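Response regulator receiver modulated diguanylate cyclase with PAS/PAC sensor (Desulfovibrio desulfuricans subsp. desulfuricans, PDB 3CG0) probably makes cyclic di-GMP through a diguanylate cyclase domain, under the likely control of the receiver domain crystallised here. Local coordinates at residues G107-A110 with K111-A115. Numbering follows the deposited sequence.
Sequences GYLA and KPVAA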
ATOM      1  N   GLY C 107       5.833   6.958 -23.333  1.00 45.33           N
ATOM      2  CA  GLY C 107       6.109   8.335 -23.712  1.00 38.75           C
ATOM      3  C   GLY C 107       6.855   8.373 -25.030  1.00 42.11           C
ATOM      4  O   GLY C 107       6.938   7.358 -25.729  1.00 34.21           O
ATOM      5  N   TYR C 108       7.388   9.556 -25.349  1.00 40.85           N
ATOM      6  CA  TYR C 108       8.132   9.816 -26.571  1.00 42.19           C
ATOM      7  C   TYR C 108       9.384  10.603 -26.216  1.00 44.23           C
ATOM      8  O   TYR C 108       9.324  11.594 -25.487  1.00 40.15           O
ATOM      9  CB  TYR C 108       7.278  10.617 -27.569  1.00 45.74           C
ATOM     10  CG  TYR C 108       5.955   9.964 -27.926  1.00 43.22           C
ATOM     11  CD1 TYR C 108       5.836   9.165 -29.058  1.00 44.50           C
ATOM     12  CD2 TYR C 108       4.824  10.152 -27.132  1.00 51.81           C
ATOM     13  CE1 TYR C 108       4.636   8.565 -29.377  1.00 48.10           C
ATOM     14  CE2 TYR C 108       3.627   9.550 -27.440  1.00 47.04           C
ATOM     15  CZ  TYR C 108       3.537   8.761 -28.567  1.00 43.77           C
ATOM     16  OH  TYR C 108       2.342   8.171 -28.884  1.00 52.80           O
ATOM     17  N   LEU C 109      10.524  10.139 -26.707  1.00 46.62           N
ATOM     18  CA  LEU C 109      11.810  10.804 -26.479  1.00 51.04           C
ATOM     19  C   LEU C 109      12.372  11.337 -27.788  1.00 53.17           C
ATOM     20  O   LEU C 109      12.651  10.562 -28.704  1.00 55.37           O
ATOM     21  CB  LEU C 109      12.807   9.839 -25.821  1.00 48.88           C
ATOM     22  CG  LEU C 109      13.149  10.011 -24.332  1.00 48.70           C
ATOM     23  CD1 LEU C 109      12.132  10.822 -23.543  1.00 35.26           C
ATOM     24  CD2 LEU C 109      13.366   8.663 -23.684  1.00 40.41           C
ATOM     25  N   ALA C 110      12.521  12.658 -27.875  1.00 56.59           N
ATOM     26  CA  ALA C 110      13.031  13.298 -29.081  1.00 60.73           C
ATOM     27  C   ALA C 110      14.552  13.297 -29.108  1.00 65.06           C
ATOM     28  O   ALA C 110      15.193  13.695 -28.137  1.00 70.94           O
ATOM     29  CB  ALA C 110      12.490  14.714 -29.199  1.00 64.57           C
ATOM     30  N   LYS C 111      15.126  12.840 -30.219  1.00 69.14           N
ATOM     31  CA  LYS C 111      16.582  12.809 -30.372  1.00 74.83           C
ATOM     32  C   LYS C 111      17.124  14.188 -30.784  1.00 79.09           C
ATOM     33  O   LYS C 111      16.478  14.887 -31.574  1.00 80.54           O
ATOM     34  CB  LYS C 111      17.028  11.686 -31.330  1.00 74.34           C
ATOM     35  CG  LYS C 111      16.433  11.727 -32.736  1.00 74.54           C
ATOM     36  CD  LYS C 111      15.903  10.355 -33.152  1.00 72.37           C
ATOM     37  CE  LYS C 111      16.991   9.397 -33.601  1.00 72.08           C
ATOM     38  NZ  LYS C 111      16.992   9.258 -35.075  1.00 73.37           N
ATOM     39  N   PRO C 112      18.293  14.602 -30.236  1.00 81.69           N
ATOM     40  CA  PRO C 112      19.175  13.925 -29.268  1.00 79.99           C
ATOM     41  C   PRO C 112      18.563  13.826 -27.872  1.00 76.94           C
ATOM     42  O   PRO C 112      18.110  14.828 -27.307  1.00 77.03           O
ATOM     43  CB  PRO C 112      20.430  14.813 -29.239  1.00 80.77           C
ATOM     44  CG  PRO C 112      20.310  15.715 -30.433  1.00 84.52           C
ATOM     45  CD  PRO C 112      18.843  15.913 -30.622  1.00 83.14           C
ATOM     46  N   VAL C 113      18.544  12.601 -27.353  1.00 71.39           N
ATOM     47  CA  VAL C 113      17.910  12.282 -26.086  1.00 61.69           C
ATOM     48  C   VAL C 113      18.827  12.708 -24.946  1.00 63.27           C
ATOM     49  O   VAL C 113      20.006  12.349 -24.932  1.00 61.68           O
ATOM     50  CB  VAL C 113      17.601  10.755 -25.993  1.00 62.06           C
ATOM     51  CG1 VAL C 113      16.958  10.395 -24.658  1.00 54.98           C
ATOM     52  CG2 VAL C 113      16.714  10.305 -27.160  1.00 47.83           C
ATOM     53  N   ALA C 114      18.291  13.491 -24.011  1.00 58.11           N
ATOM     54  CA  ALA C 114      18.992  13.783 -22.766  1.00 59.67           C
ATOM     55  C   ALA C 114      19.008  12.534 -21.892  1.00 56.60           C
ATOM     56  O   ALA C 114      17.987  11.859 -21.743  1.00 61.48           O
ATOM     57  CB  ALA C 114      18.327  14.945 -22.037  1.00 60.21           C
ATOM     58  N   ALA C 115      20.170  12.225 -21.329  1.00 56.98           N
ATOM     59  CA  ALA C 115      20.343  11.030 -20.503  1.00 56.72           C
ATOM     60  C   ALA C 115      19.462  11.003 -19.253  1.00 55.55           C
ATOM     61  O   ALA C 115      18.951   9.950 -18.885  1.00 55.78           O
ATOM     62  CB  ALA C 115      21.802  10.856 -20.115  1.00 55.55           C
TER
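Val113 holds CG1 anti to its own backbone N (chi1 179°), which leaves CG2 beside that N, and both methyls meet the strand end. CG1 packs on the branch point of Leu109, with Val113 CG1 3.8 Å from Leu109 CG. Val113 CG1 also lies 4.1 Å from Leu109 CD2. The other methyl turns to the backbone, and Val113 CG2 lies 3.8 Å from Ala110 O and a little farther from Leu109 CB. The two side chains cross at about a right angle. CG1 takes the main leucine contact, while CG2 lies nearest to Ala110 O.

The Lys111-Pro112 peptide is cis, and the chain turns sharply here. The bend brings two carbonyl oxygens close, Ala110 O and Pro112 O at 3.2 Å. Both are acceptors, and no hydrogen bond joins the two segments. Lys111 bonds through its backbone to Thr89 of the adjacent strand, and Val113 O accepts a bond from Gln28 NE2. Leu109 and Val113 both rest on Leu118 of helix 115-132, so their small apolar contact continues into the packing of that helix, and Met124 of the second subunit also touches Leu109.

Lys111 CB stays by the strand end, 3.7 Å from Ala110 C, while the rest of the side chain leads away. Its NZ makes long, weak ion pairs with Asp61, the predicted phosphorylation site, and Glu16. Ala114 occupies the N-cap position before helix 115-132. A lysine followed by a cis-proline, just after the last strand of the parallel sheet, is the conserved Lys-Pro signature of the CheY-like receiver fold, in which the lysine faces the acidic phosphorylation pocket.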